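Local coordinates for genome polyprotein (Chicken sicinivirus JSY, PDB 6QWT) that acts in this 3Dpol portion as the viral RNA-dependent RNA polymerase, which probably copies the viral genome from an RNA template, at residues 9-13 and 112-116; 91-96 and 131-135; 104-110 and 120-124; 141-146 and 181-185. All coordinates share one frame; numbering follows the deposited sequence.

Interaction 1 (9-13 and 112-116)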
loop_
_atom_site.group_PDB
_atom_site.type_symbol
_atom_site.label_atom_id
_atom_site.label_comp_id
_atom_site.label_asym_id
_atom_site.label_seq_id
_atom_site.Cartn_x
_atom_site.Cartn_y
_atom_site.Cartn_z
ATOM N N GLY A 9 -26.574 -6.191 -1.813
ATOM C CA GLY A 9 -26.674 -5.295 -2.948
ATOM C C GLY A 9 -27.014 -5.974 -4.258
ATOM O O GLY A 9 -27.096 -5.315 -5.298
ATOM N N GLY A 10 -27.212 -7.289 -4.225
ATOM C CA GLY A 10 -27.538 -8.040 -5.413
ATOM C C GLY A 10 -26.982 -9.448 -5.358
ATOM O O GLY A 10 -26.768 -10.012 -4.280
ATOM N N PRO A 11 -26.744 -10.048 -6.522
ATOM C CA PRO A 11 -26.147 -11.387 -6.558
ATOM C C PRO A 11 -24.748 -11.364 -5.970
ATOM O O PRO A 11 -23.959 -10.454 -6.264
ATOM C CB PRO A 11 -26.119 -11.728 -8.057
ATOM C CG PRO A 11 -27.103 -10.788 -8.691
ATOM C CD PRO A 11 -27.035 -9.535 -7.873
ATOM N N PRO A 12 -24.404 -12.336 -5.130
ATOM C CA PRO A 12 -23.092 -12.326 -4.482
ATOM C C PRO A 12 -22.000 -12.771 -5.438
ATOM O O PRO A 12 -22.242 -13.591 -6.338
ATOM C CB PRO A 12 -23.266 -13.323 -3.327
ATOM C CG PRO A 12 -24.306 -14.269 -3.814
ATOM C CD PRO A 12 -25.242 -13.460 -4.677
ATOM N N PRO A 13 -20.790 -12.243 -5.285
ATOM C CA PRO A 13 -19.654 -12.732 -6.072
ATOM C C PRO A 13 -19.049 -13.983 -5.444
ATOM O O PRO A 13 -19.403 -14.396 -4.339
ATOM C CB PRO A 13 -18.670 -11.559 -6.029
ATOM C CG PRO A 13 -18.951 -10.905 -4.718
ATOM C CD PRO A 13 -20.429 -11.080 -4.456
ATOM N N TYR A 112 -17.839 -4.353 -7.909
ATOM C CA TYR A 112 -19.251 -4.688 -7.781
ATOM C C TYR A 112 -20.124 -3.477 -8.118
ATOM O O TYR A 112 -19.840 -2.366 -7.667
ATOM C CB TYR A 112 -19.555 -5.164 -6.362
ATOM C CG TYR A 112 -20.858 -5.908 -6.256
ATOM C CD1 TYR A 112 -20.933 -7.258 -6.573
ATOM C CD2 TYR A 112 -22.021 -5.259 -5.862
ATOM C CE1 TYR A 112 -22.128 -7.943 -6.493
ATOM C CE2 TYR A 112 -23.218 -5.934 -5.777
ATOM C CZ TYR A 112 -23.265 -7.276 -6.094
ATOM O OH TYR A 112 -24.454 -7.953 -6.009
ATOM N N PRO A 113 -21.210 -3.665 -8.890
ATOM C CA PRO A 113 -21.666 -4.951 -9.432
ATOM C C PRO A 113 -21.165 -5.257 -10.843
ATOM O O PRO A 113 -21.551 -6.287 -11.397
ATOM C CB PRO A 113 -23.188 -4.787 -9.437
ATOM C CG PRO A 113 -23.375 -3.333 -9.759
ATOM C CD PRO A 113 -22.194 -2.595 -9.144
ATOM N N TRP A 114 -20.329 -4.379 -11.410
ATOM C CA TRP A 114 -19.871 -4.571 -12.784
ATOM C C TRP A 114 -19.127 -5.891 -12.949
ATOM O O TRP A 114 -19.338 -6.614 -13.930
ATOM C CB TRP A 114 -18.972 -3.410 -13.211
ATOM C CG TRP A 114 -19.452 -2.053 -12.786
ATOM C CD1 TRP A 114 -19.083 -1.367 -11.663
ATOM C CD2 TRP A 114 -20.376 -1.210 -13.487
ATOM N NE1 TRP A 114 -19.727 -0.155 -11.619
ATOM C CE2 TRP A 114 -20.526 -0.032 -12.726
ATOM C CE3 TRP A 114 -21.093 -1.337 -14.679
ATOM C CZ2 TRP A 114 -21.362 1.010 -13.120
ATOM C CZ3 TRP A 114 -21.924 -0.301 -15.070
ATOM C CH2 TRP A 114 -22.051 0.857 -14.292
ATOM N N CYS A 115 -18.266 -6.234 -11.989
ATOM C CA CYS A 115 -17.390 -7.399 -12.086
ATOM C C CYS A 115 -18.167 -8.710 -12.120
ATOM O O CYS A 115 -17.576 -9.796 -12.097
ATOM C CB CYS A 115 -16.414 -7.413 -10.913
ATOM S SG CYS A 115 -17.238 -7.727 -9.342
ATOM N N LEU A 116 -19.492 -8.619 -12.159
ATOM C CA LEU A 116 -20.354 -9.784 -12.253
ATOM C C LEU A 116 -20.550 -10.246 -13.689
ATOM O O LEU A 116 -20.666 -11.452 -13.937
ATOM C CB LEU A 116 -21.711 -9.462 -11.627
ATOM C CG LEU A 116 -22.481 -10.540 -10.874
ATOM C CD1 LEU A 116 -21.564 -11.314 -9.950
ATOM C CD2 LEU A 116 -23.605 -9.884 -10.092
#
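The ring of Tyr112 turns its edge to the backbone of 9-13, with Gly9 O and Pro11 O near the ring plane, while one face lies beneath Pro113 CB, 3.7 Å above that plane and toward the rim. This is a loop-to-loop contact at the surface of the right-hand polymerase fold, joining the N-terminal loop that follows strand 2-5 to the loop leading to strand 124-126. The cis peptide between Tyr112 and Pro113 folds the proline back over the ring. With chi1 at -163°, CG lies opposite the backbone N, and the ring carries its hydroxyl across to the other loop. There Tyr112 OH donates to Pro11 O over 2.6 Å, meeting the oxygen from above the carbonyl plane. Proline lacks an N-H, so the Pro11 backbone can take part only through its carbonyl. Gly10 takes backbone angles that suit glycine, and its bare CA leaves room for the phenol oxygen. Pro13 CD sits obliquely to the ring, 4.1 Å from Tyr112 CE1. On the Leu116 side, the Pro11 ring crosses that leucine at about a right angle, with Pro11 CB 3.7 Å from Leu116 CD2.

Interaction 2 (91-96 and 131-135); sequences MLEAIN and LYHPC
Asn96, in the last turn of helix 91-96, reaches across to Leu131 and Tyr132 and fixes the helix beside the two-stranded antiparallel hairpin of 124-126 and 132-134. Helix and strand 132-134 run at 121° to one another. The Asn96 side chain leaves opposite its own carbonyl carbon (chi1 -63°), beside the backbone N, which takes the amide to Tyr132. On the way, Asn96 CB touches Leu131 CD2 at 4.1 Å, and Asn96 CG lies 3.6 Å from Leu131 CB, so apolar carbon borders the amide. At the tip, Asn96 OD1 accepts from Tyr132 N over 2.8 Å in a nearly straight bond (168°). On the other branch, Asn96 ND2 donates to Tyr132 O at 3.0 Å, in the carbonyl plane and on a lone pair. One amide thus pairs with both the N-H and the C=O of a single residue, which is why asparagine fits here. Its rotation is further fixed by Asn96 ND2 donating to Leu92 O at 3.1 Å. That oxygen also takes the helical bond from Asn96 N, which arrives from the opposite face of its plane.

The remainder is apolar. Ile95 spans two residues, its CG2 on Tyr132 CB and its CD1 3.7 Å from Pro134 CD, while Met91 SD meets Pro134 CG. The imidazole of His133, held at NE2 by Asp129, offers a face to Leu92: Leu92 CD2 sits 3.7 Å from the centroid of the His133 ring, almost on the ring normal, in a CH-pi contact.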
loop_
_atom_site.group_PDB
_atom_site.type_symbol
_atom_site.label_atom_id
_atom_site.label_comp_id
_atom_site.label_asym_id
_atom_site.label_seq_id
_atom_site.Cartn_x
_atom_site.Cartn_y
_atom_site.Cartn_z
ATOM N N MET A 91 -13.841 14.581 -15.028
ATOM C CA MET A 91 -14.084 13.148 -15.155
ATOM C C MET A 91 -13.161 12.521 -16.190
ATOM O O MET A 91 -12.660 11.406 -15.993
ATOM C CB MET A 91 -15.541 12.884 -15.519
ATOM C CG MET A 91 -15.870 11.407 -15.580
ATOM S SD MET A 91 -17.559 11.074 -16.073
ATOM C CE MET A 91 -18.472 11.923 -14.790
ATOM N N LEU A 92 -12.913 13.231 -17.294
ATOM C CA LEU A 92 -12.021 12.713 -18.325
ATOM C C LEU A 92 -10.579 12.670 -17.840
ATOM O O LEU A 92 -9.835 11.739 -18.170
ATOM C CB LEU A 92 -12.139 13.559 -19.591
ATOM C CG LEU A 92 -13.322 13.213 -20.497
ATOM C CD1 LEU A 92 -13.704 14.402 -21.361
ATOM C CD2 LEU A 92 -12.991 12.005 -21.356
ATOM N N GLU A 93 -10.161 13.672 -17.061
ATOM C CA GLU A 93 -8.820 13.646 -16.484
ATOM C C GLU A 93 -8.676 12.504 -15.487
ATOM O O GLU A 93 -7.637 11.835 -15.449
ATOM C CB GLU A 93 -8.504 14.982 -15.816
ATOM C CG GLU A 93 -7.977 16.041 -16.767
ATOM C CD GLU A 93 -7.878 17.411 -16.123
ATOM O OE1 GLU A 93 -8.709 17.719 -15.242
ATOM O OE2 GLU A 93 -6.970 18.181 -16.502
ATOM N N ALA A 94 -9.708 12.263 -14.675
ATOM C CA ALA A 94 -9.643 11.172 -13.710
ATOM C C ALA A 94 -9.539 9.819 -14.403
ATOM O O ALA A 94 -8.944 8.886 -13.853
ATOM C CB ALA A 94 -10.860 11.209 -12.787
ATOM N N ILE A 95 -10.095 9.699 -15.608
ATOM C CA ILE A 95 -10.037 8.438 -16.340
ATOM C C ILE A 95 -8.711 8.297 -17.077
ATOM O O ILE A 95 -8.029 7.273 -16.965
ATOM C CB ILE A 95 -11.231 8.332 -17.309
ATOM C CG1 ILE A 95 -12.538 8.176 -16.529
ATOM C CG2 ILE A 95 -11.032 7.173 -18.278
ATOM C CD1 ILE A 95 -13.778 8.360 -17.376
ATOM N N ASN A 96 -8.320 9.328 -17.831
ATOM C CA ASN A 96 -7.184 9.237 -18.740
ATOM C C ASN A 96 -5.882 9.781 -18.170
ATOM O O ASN A 96 -4.813 9.435 -18.684
ATOM C CB ASN A 96 -7.504 9.967 -20.048
ATOM C CG ASN A 96 -8.666 9.338 -20.789
ATOM O OD1 ASN A 96 -8.519 8.294 -21.425
ATOM N ND2 ASN A 96 -9.832 9.966 -20.703
ATOM N N LEU A 131 -9.192 9.754 -26.265
ATOM C CA LEU A 131 -9.269 9.438 -24.848
ATOM C C LEU A 131 -10.426 8.486 -24.578
ATOM O O LEU A 131 -11.277 8.234 -25.435
ATOM C CB LEU A 131 -9.434 10.715 -24.016
ATOM C CG LEU A 131 -8.391 11.809 -24.235
ATOM C CD1 LEU A 131 -8.756 13.038 -23.424
ATOM C CD2 LEU A 131 -7.000 11.307 -23.874
ATOM N N TYR A 132 -10.449 7.962 -23.357
ATOM C CA TYR A 132 -11.502 7.057 -22.921
ATOM C C TYR A 132 -12.671 7.856 -22.364
ATOM O O TYR A 132 -12.480 8.751 -21.534
ATOM C CB TYR A 132 -10.980 6.089 -21.860
ATOM C CG TYR A 132 -10.104 4.987 -22.399
ATOM C CD1 TYR A 132 -10.622 4.008 -23.236
ATOM C CD2 TYR A 132 -8.756 4.920 -22.067
ATOM C CE1 TYR A 132 -9.824 2.995 -23.730
ATOM C CE2 TYR A 132 -7.950 3.910 -22.556
ATOM C CZ TYR A 132 -8.490 2.950 -23.388
ATOM O OH TYR A 132 -7.694 1.940 -23.878
ATOM N N HIS A 133 -13.877 7.527 -22.820
ATOM C CA HIS A 133 -15.092 8.123 -22.304
ATOM C C HIS A 133 -15.965 7.052 -21.663
ATOM O O HIS A 133 -16.044 5.933 -22.178
ATOM C CB HIS A 133 -15.886 8.827 -23.414
ATOM C CG HIS A 133 -15.159 9.975 -24.041
ATOM N ND1 HIS A 133 -15.626 11.272 -23.984
ATOM C CD2 HIS A 133 -14.001 10.024 -24.742
ATOM C CE1 HIS A 133 -14.785 12.069 -24.619
ATOM N NE2 HIS A 133 -13.790 11.336 -25.088
ATOM N N PRO A 134 -16.622 7.355 -20.546
ATOM C CA PRO A 134 -17.505 6.358 -19.930
ATOM C C PRO A 134 -18.761 6.147 -20.763
ATOM O O PRO A 134 -19.287 7.080 -21.374
ATOM C CB PRO A 134 -17.835 6.974 -18.566
ATOM C CG PRO A 134 -17.719 8.448 -18.794
ATOM C CD PRO A 134 -16.604 8.623 -19.795
ATOM N N CYS A 135 -19.233 4.899 -20.788
ATOM C CA CYS A 135 -20.516 4.610 -21.403
ATOM C C CYS A 135 -21.623 5.311 -20.617
ATOM O O CYS A 135 -21.430 5.672 -19.452
ATOM C CB CYS A 135 -20.752 3.100 -21.454
ATOM S SG CYS A 135 -20.835 2.293 -19.842
#

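Interaction 3 (104-110 and 120-124)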
loop_
_atom_site.group_PDB
_atom_site.type_symbol
_atom_site.label_atom_id
_atom_site.label_comp_id
_atom_site.label_asym_id
_atom_site.label_seq_id
_atom_site.Cartn_x
_atom_site.Cartn_y
_atom_site.Cartn_z
ATOM N N ILE A 104 -6.306 5.380 -15.332
ATOM C CA ILE A 104 -6.671 4.158 -14.626
ATOM C C ILE A 104 -6.122 2.943 -15.365
ATOM O O ILE A 104 -5.887 2.969 -16.580
ATOM C CB ILE A 104 -8.198 4.056 -14.457
ATOM C CG1 ILE A 104 -8.892 4.073 -15.820
ATOM C CG2 ILE A 104 -8.720 5.177 -13.571
ATOM C CD1 ILE A 104 -10.378 3.811 -15.742
ATOM N N ASP A 105 -5.915 1.863 -14.616
ATOM C CA ASP A 105 -5.499 0.586 -15.185
ATOM C C ASP A 105 -6.729 -0.115 -15.744
ATOM O O ASP A 105 -7.598 -0.559 -14.986
ATOM C CB ASP A 105 -4.810 -0.266 -14.123
ATOM C CG ASP A 105 -4.071 -1.449 -14.712
ATOM O OD1 ASP A 105 -3.032 -1.837 -14.140
ATOM O OD2 ASP A 105 -4.524 -1.993 -15.742
ATOM N N MET A 106 -6.808 -0.224 -17.072
ATOM C CA MET A 106 -7.968 -0.840 -17.703
ATOM C C MET A 106 -8.017 -2.351 -17.508
ATOM O O MET A 106 -9.041 -2.965 -17.830
ATOM C CB MET A 106 -7.985 -0.505 -19.195
ATOM C CG MET A 106 -9.372 -0.250 -19.764
ATOM S SD MET A 106 -10.233 1.136 -18.988
ATOM C CE MET A 106 -9.125 2.492 -19.365
ATOM N N ASN A 107 -6.953 -2.958 -16.986
ATOM C CA ASN A 107 -6.912 -4.399 -16.790
ATOM C C ASN A 107 -7.342 -4.831 -15.395
ATOM O O ASN A 107 -7.485 -6.034 -15.154
ATOM C CB ASN A 107 -5.503 -4.929 -17.072
ATOM C CG ASN A 107 -5.160 -4.897 -18.543
ATOM O OD1 ASN A 107 -5.989 -5.228 -19.391
ATOM N ND2 ASN A 107 -3.935 -4.493 -18.858
ATOM N N GLN A 108 -7.548 -3.893 -14.476
ATOM C CA GLN A 108 -7.990 -4.258 -13.142
ATOM C C GLN A 108 -9.494 -4.522 -13.137
ATOM O O GLN A 108 -10.212 -4.215 -14.093
ATOM C CB GLN A 108 -7.617 -3.168 -12.140
ATOM C CG GLN A 108 -6.153 -3.188 -11.730
ATOM C CD GLN A 108 -5.829 -2.158 -10.665
ATOM O OE1 GLN A 108 -5.005 -1.267 -10.877
ATOM N NE2 GLN A 108 -6.472 -2.277 -9.509
ATOM N N SER A 109 -9.967 -5.111 -12.043
ATOM C CA SER A 109 -11.376 -5.462 -11.932
ATOM C C SER A 109 -12.251 -4.215 -11.956
ATOM O O SER A 109 -11.850 -3.135 -11.513
ATOM C CB SER A 109 -11.632 -6.246 -10.646
ATOM O OG SER A 109 -13.020 -6.476 -10.467
ATOM N N ALA A 110 -13.462 -4.372 -12.487
ATOM C CA ALA A 110 -14.422 -3.279 -12.504
ATOM C C ALA A 110 -15.179 -3.139 -11.191
ATOM O O ALA A 110 -15.860 -2.127 -10.990
ATOM C CB ALA A 110 -15.411 -3.464 -13.656
ATOM N N ARG A 120 -13.402 -4.016 -17.053
ATOM C CA ARG A 120 -13.250 -2.565 -17.016
ATOM C C ARG A 120 -13.276 -1.966 -18.415
ATOM O O ARG A 120 -13.955 -0.959 -18.655
ATOM C CB ARG A 120 -11.957 -2.191 -16.293
ATOM C CG ARG A 120 -12.181 -1.595 -14.915
ATOM C CD ARG A 120 -10.931 -0.918 -14.382
ATOM N NE ARG A 120 -10.996 -0.764 -12.934
ATOM C CZ ARG A 120 -10.047 -0.199 -12.197
ATOM N NH1 ARG A 120 -8.950 0.269 -12.772
ATOM N NH2 ARG A 120 -10.197 -0.104 -10.883
ATOM N N ARG A 121 -12.549 -2.577 -19.356
ATOM C CA ARG A 121 -12.432 -2.014 -20.700
ATOM C C ARG A 121 -13.786 -1.913 -21.397
ATOM O O ARG A 121 -13.994 -1.011 -22.217
ATOM C CB ARG A 121 -11.460 -2.857 -21.532
ATOM C CG ARG A 121 -11.288 -2.399 -22.974
ATOM C CD ARG A 121 -10.808 -0.957 -23.056
ATOM N NE ARG A 121 -10.763 -0.466 -24.433
ATOM C CZ ARG A 121 -11.792 0.098 -25.058
ATOM N NH1 ARG A 121 -12.953 0.245 -24.432
ATOM N NH2 ARG A 121 -11.664 0.514 -26.311
ATOM N N SER A 122 -14.720 -2.810 -21.075
ATOM C CA SER A 122 -16.015 -2.814 -21.746
ATOM C C SER A 122 -16.832 -1.561 -21.464
ATOM O O SER A 122 -17.704 -1.216 -22.268
ATOM C CB SER A 122 -16.816 -4.048 -21.331
ATOM O OG SER A 122 -16.161 -5.239 -21.735
ATOM N N LEU A 123 -16.575 -0.875 -20.354
ATOM C CA LEU A 123 -17.385 0.262 -19.942
ATOM C C LEU A 123 -16.945 1.581 -20.565
ATOM O O LEU A 123 -17.542 2.618 -20.258
ATOM C CB LEU A 123 -17.369 0.385 -18.415
ATOM C CG LEU A 123 -17.824 -0.862 -17.660
ATOM C CD1 LEU A 123 -17.325 -0.838 -16.225
ATOM C CD2 LEU A 123 -19.337 -0.974 -17.707
ATOM N N PHE A 124 -15.933 1.573 -21.432
ATOM C CA PHE A 124 -15.403 2.799 -22.014
ATOM C C PHE A 124 -15.385 2.710 -23.533
ATOM O O PHE A 124 -15.179 1.637 -24.111
ATOM C CB PHE A 124 -13.983 3.099 -21.507
ATOM C CG PHE A 124 -13.888 3.247 -20.015
ATOM C CD1 PHE A 124 -14.070 4.483 -19.415
ATOM C CD2 PHE A 124 -13.612 2.152 -19.214
ATOM C CE1 PHE A 124 -13.981 4.621 -18.042
ATOM C CE2 PHE A 124 -13.520 2.284 -17.842
ATOM C CZ PHE A 124 -13.704 3.521 -17.256
HETATM O O HOH W 1 -6.847 1.957 -11.602
HETATM O O HOH W 2 -10.618 -4.522 -18.797
HETATM O O HOH W 3 -12.763 -1.068 -9.920
#
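Arg120 lays its extended side chain, straight from CG to NE, along the backbone of 104-110, so that its aliphatic carbons pack against the peptide units and its guanidinium reaches the carbonyls of Asp105 and Ser109. Gln108 CB lies over one face of that group, 3.7 Å above the plane and toward the rim. At the other end of the type I turn from Asp105 to Gln108, Asp105 O accepts from Arg120 NH1 at 2.7 Å, tilted out of both the carbonyl and guanidinium planes. A weak bond runs from Arg120 NE to Ser109 O at 2.9 Å. Two waters lie at the guanidinium edge in its plane: one accepts from NH1 and from Asp105 N, the other accepts from NH2 and donates to Ser109 O. One long, multiply donating arginine thus ties two loops together ahead of the 124-126/132-134 hairpin of the polymerase. The Asp105 carboxylate is turned elsewhere, its OD2 accepting from Asn107 N at 2.9 Å in an Asx turn.

Within the turn, Met106 bends at chi2 and chi3 and crosses Arg121, with Met106 CG 3.7 Å from Arg121 CD. Its sulfur continues to Phe124 in an oblique Met-aromatic contact, Met106 SD 4.2 Å from the ring centroid. The side chains of Ile104 and Phe124 come at each other from opposite directions, Ile104 CD1 3.7 Å from Phe124 CZ.

Helix 180-189 meets Arg120 through Ile180 and Ile183, Tyr132 of strand 132-134 packs on Met106, Arg121 and Phe124, and Leu138 of helix 136-147 touches Leu123 and Phe124.

Interaction 4 (141-146 and 181-185)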
loop_
_atom_site.group_PDB
_atom_site.type_symbol
_atom_site.label_atom_id
_atom_site.label_comp_id
_atom_site.label_asym_id
_atom_site.label_seq_id
_atom_site.Cartn_x
_atom_site.Cartn_y
_atom_site.Cartn_z
ATOM N N GLU A 141 -23.436 6.387 -13.038
ATOM C CA GLU A 141 -23.068 5.852 -11.733
ATOM C C GLU A 141 -22.005 6.715 -11.064
ATOM O O GLU A 141 -22.036 6.910 -9.843
ATOM C CB GLU A 141 -22.587 4.407 -11.872
ATOM C CG GLU A 141 -23.711 3.397 -12.027
ATOM C CD GLU A 141 -24.670 3.410 -10.853
ATOM O OE1 GLU A 141 -25.720 4.079 -10.950
ATOM O OE2 GLU A 141 -24.373 2.757 -9.831
ATOM N N ILE A 142 -21.053 7.235 -11.845
ATOM C CA ILE A 142 -20.070 8.170 -11.302
ATOM C C ILE A 142 -20.769 9.408 -10.756
ATOM O O ILE A 142 -20.457 9.892 -9.661
ATOM C CB ILE A 142 -19.031 8.544 -12.375
ATOM C CG1 ILE A 142 -18.324 7.296 -12.903
ATOM C CG2 ILE A 142 -18.022 9.554 -11.820
ATOM C CD1 ILE A 142 -17.545 7.540 -14.176
ATOM N N GLU A 143 -21.733 9.934 -11.515
ATOM C CA GLU A 143 -22.475 11.112 -11.077
ATOM C C GLU A 143 -23.246 10.830 -9.792
ATOM O O GLU A 143 -23.211 11.625 -8.846
ATOM C CB GLU A 143 -23.422 11.569 -12.188
ATOM C CG GLU A 143 -23.802 13.037 -12.126
ATOM C CD GLU A 143 -22.642 13.950 -12.465
ATOM O OE1 GLU A 143 -22.452 14.962 -11.758
ATOM O OE2 GLU A 143 -21.919 13.653 -13.439
ATOM N N ALA A 144 -23.951 9.697 -9.743
ATOM C CA ALA A 144 -24.699 9.336 -8.541
ATOM C C ALA A 144 -23.779 9.128 -7.349
ATOM O O ALA A 144 -24.168 9.404 -6.208
ATOM C CB ALA A 144 -25.524 8.074 -8.795
ATOM N N CYS A 145 -22.561 8.638 -7.590
ATOM C CA CYS A 145 -21.612 8.452 -6.498
ATOM C C CYS A 145 -21.139 9.786 -5.937
ATOM O O CYS A 145 -20.893 9.899 -4.730
ATOM C CB CYS A 145 -20.421 7.621 -6.973
ATOM S SG CYS A 145 -19.323 7.100 -5.643
ATOM N N LEU A 146 -21.011 10.802 -6.793
ATOM C CA LEU A 146 -20.579 12.114 -6.322
ATOM C C LEU A 146 -21.618 12.758 -5.414
ATOM O O LEU A 146 -21.265 13.562 -4.542
ATOM C CB LEU A 146 -20.275 13.019 -7.513
ATOM C CG LEU A 146 -19.011 12.668 -8.296
ATOM C CD1 LEU A 146 -18.965 13.444 -9.602
ATOM C CD2 LEU A 146 -17.771 12.941 -7.452
ATOM N N HIS A 181 -16.869 3.020 -10.632
ATOM C CA HIS A 181 -17.523 4.321 -10.528
ATOM C C HIS A 181 -17.155 5.033 -9.231
ATOM O O HIS A 181 -17.102 6.267 -9.200
ATOM C CB HIS A 181 -19.044 4.178 -10.656
ATOM C CG HIS A 181 -19.682 3.366 -9.570
ATOM N ND1 HIS A 181 -19.540 1.997 -9.479
ATOM C CD2 HIS A 181 -20.491 3.728 -8.545
ATOM C CE1 HIS A 181 -20.221 1.552 -8.438
ATOM N NE2 HIS A 181 -20.806 2.582 -7.853
ATOM N N ALA A 182 -16.889 4.282 -8.158
ATOM C CA ALA A 182 -16.409 4.907 -6.929
ATOM C C ALA A 182 -14.960 5.354 -7.063
ATOM O O ALA A 182 -14.553 6.340 -6.435
ATOM C CB ALA A 182 -16.556 3.946 -5.751
ATOM N N ILE A 183 -14.170 4.650 -7.873
ATOM C CA ILE A 183 -12.772 5.023 -8.051
ATOM C C ILE A 183 -12.660 6.307 -8.861
ATOM O O ILE A 183 -11.880 7.206 -8.521
ATOM C CB ILE A 183 -11.996 3.862 -8.698
ATOM C CG1 ILE A 183 -11.573 2.857 -7.626
ATOM C CG2 ILE A 183 -10.784 4.373 -9.463
ATOM C CD1 ILE A 183 -11.466 1.444 -8.130
ATOM N N ILE A 184 -13.448 6.427 -9.932
ATOM C CA ILE A 184 -13.391 7.623 -10.765
ATOM C C ILE A 184 -13.908 8.837 -10.001
ATOM O O ILE A 184 -13.341 9.933 -10.096
ATOM C CB ILE A 184 -14.166 7.390 -12.074
ATOM C CG1 ILE A 184 -13.469 6.313 -12.909
ATOM C CG2 ILE A 184 -14.269 8.677 -12.871
ATOM C CD1 ILE A 184 -14.254 5.881 -14.126
ATOM N N ALA A 185 -14.983 8.667 -9.224
ATOM C CA ALA A 185 -15.460 9.761 -8.384
ATOM C C ALA A 185 -14.406 10.170 -7.362
ATOM O O ALA A 185 -14.221 11.361 -7.091
ATOM C CB ALA A 185 -16.759 9.363 -7.685
#
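Ile142 and His181 mark the close passage of two helices of the polymerase, 141-146 and 181-185, whose axes approach to 8.4 Å at a signed crossing angle of -62°. The two residues have CA atoms only 4.7 Å apart, and their side chains slide past one another in opposite directions. Ile142 runs on from His181 CB to the next turn, where its CD1 is 3.7 Å from Ile184 CD1; with two branches, it can also place CG2 beside Ala185. Ala185 is small enough to take two side chains: its CB receives Leu146 CD2 at 3.7 Å and Cys145 SG at 4.0 Å. Cys145 has its sulfur opposite the backbone N (chi1 -170°), which directs SG to the neighbouring helix, against Ala182 CA.

At the N-terminal end of both segments, Glu141 and His181 lie side by side and point the same way, with the two CB atoms 3.8 Å apart. Glu141 OE2 stands over one face of the imidazole, toward its rim, with carboxylate and ring planes 46° apart.

No hydrogen bond crosses between these helices, so the fit rests on apolar shape. The imidazole instead has a polar partner in the loop before strand 124-126, where Trp114 NE1 is hydrogen-bonded to His181 ND1. Glu141 OE2 is 4.1 Å from His181 NE2, too far for a bond, though its negative charge would probably ease protonation of the ring.

How the interactions relate
Interactions 2, 3 and 4 form one cluster, with centres 11 to 14 Å apart, within the polymerase. Interaction 1, at the surface and about 16 Å between centres from interactions 3 and 4, joins it through Trp114, which packs on Leu123 and Glu141 and is hydrogen-bonded to His181, and through Cys115 on Ser109. Along the chain, 104-110 and 120-124 fall between the two segments of interaction 2, and backbone hydrogen bonds of Ile95 with Ile104 and of Leu123 with Cys135 join the two. Strand 132-134 leads directly into helix 136-147; Met91 on Ile142 and Ile95 on Ile184 link interactions 2 and 4. Helices and hairpin thus share one packed unit, to which the N-terminal segment is fastened.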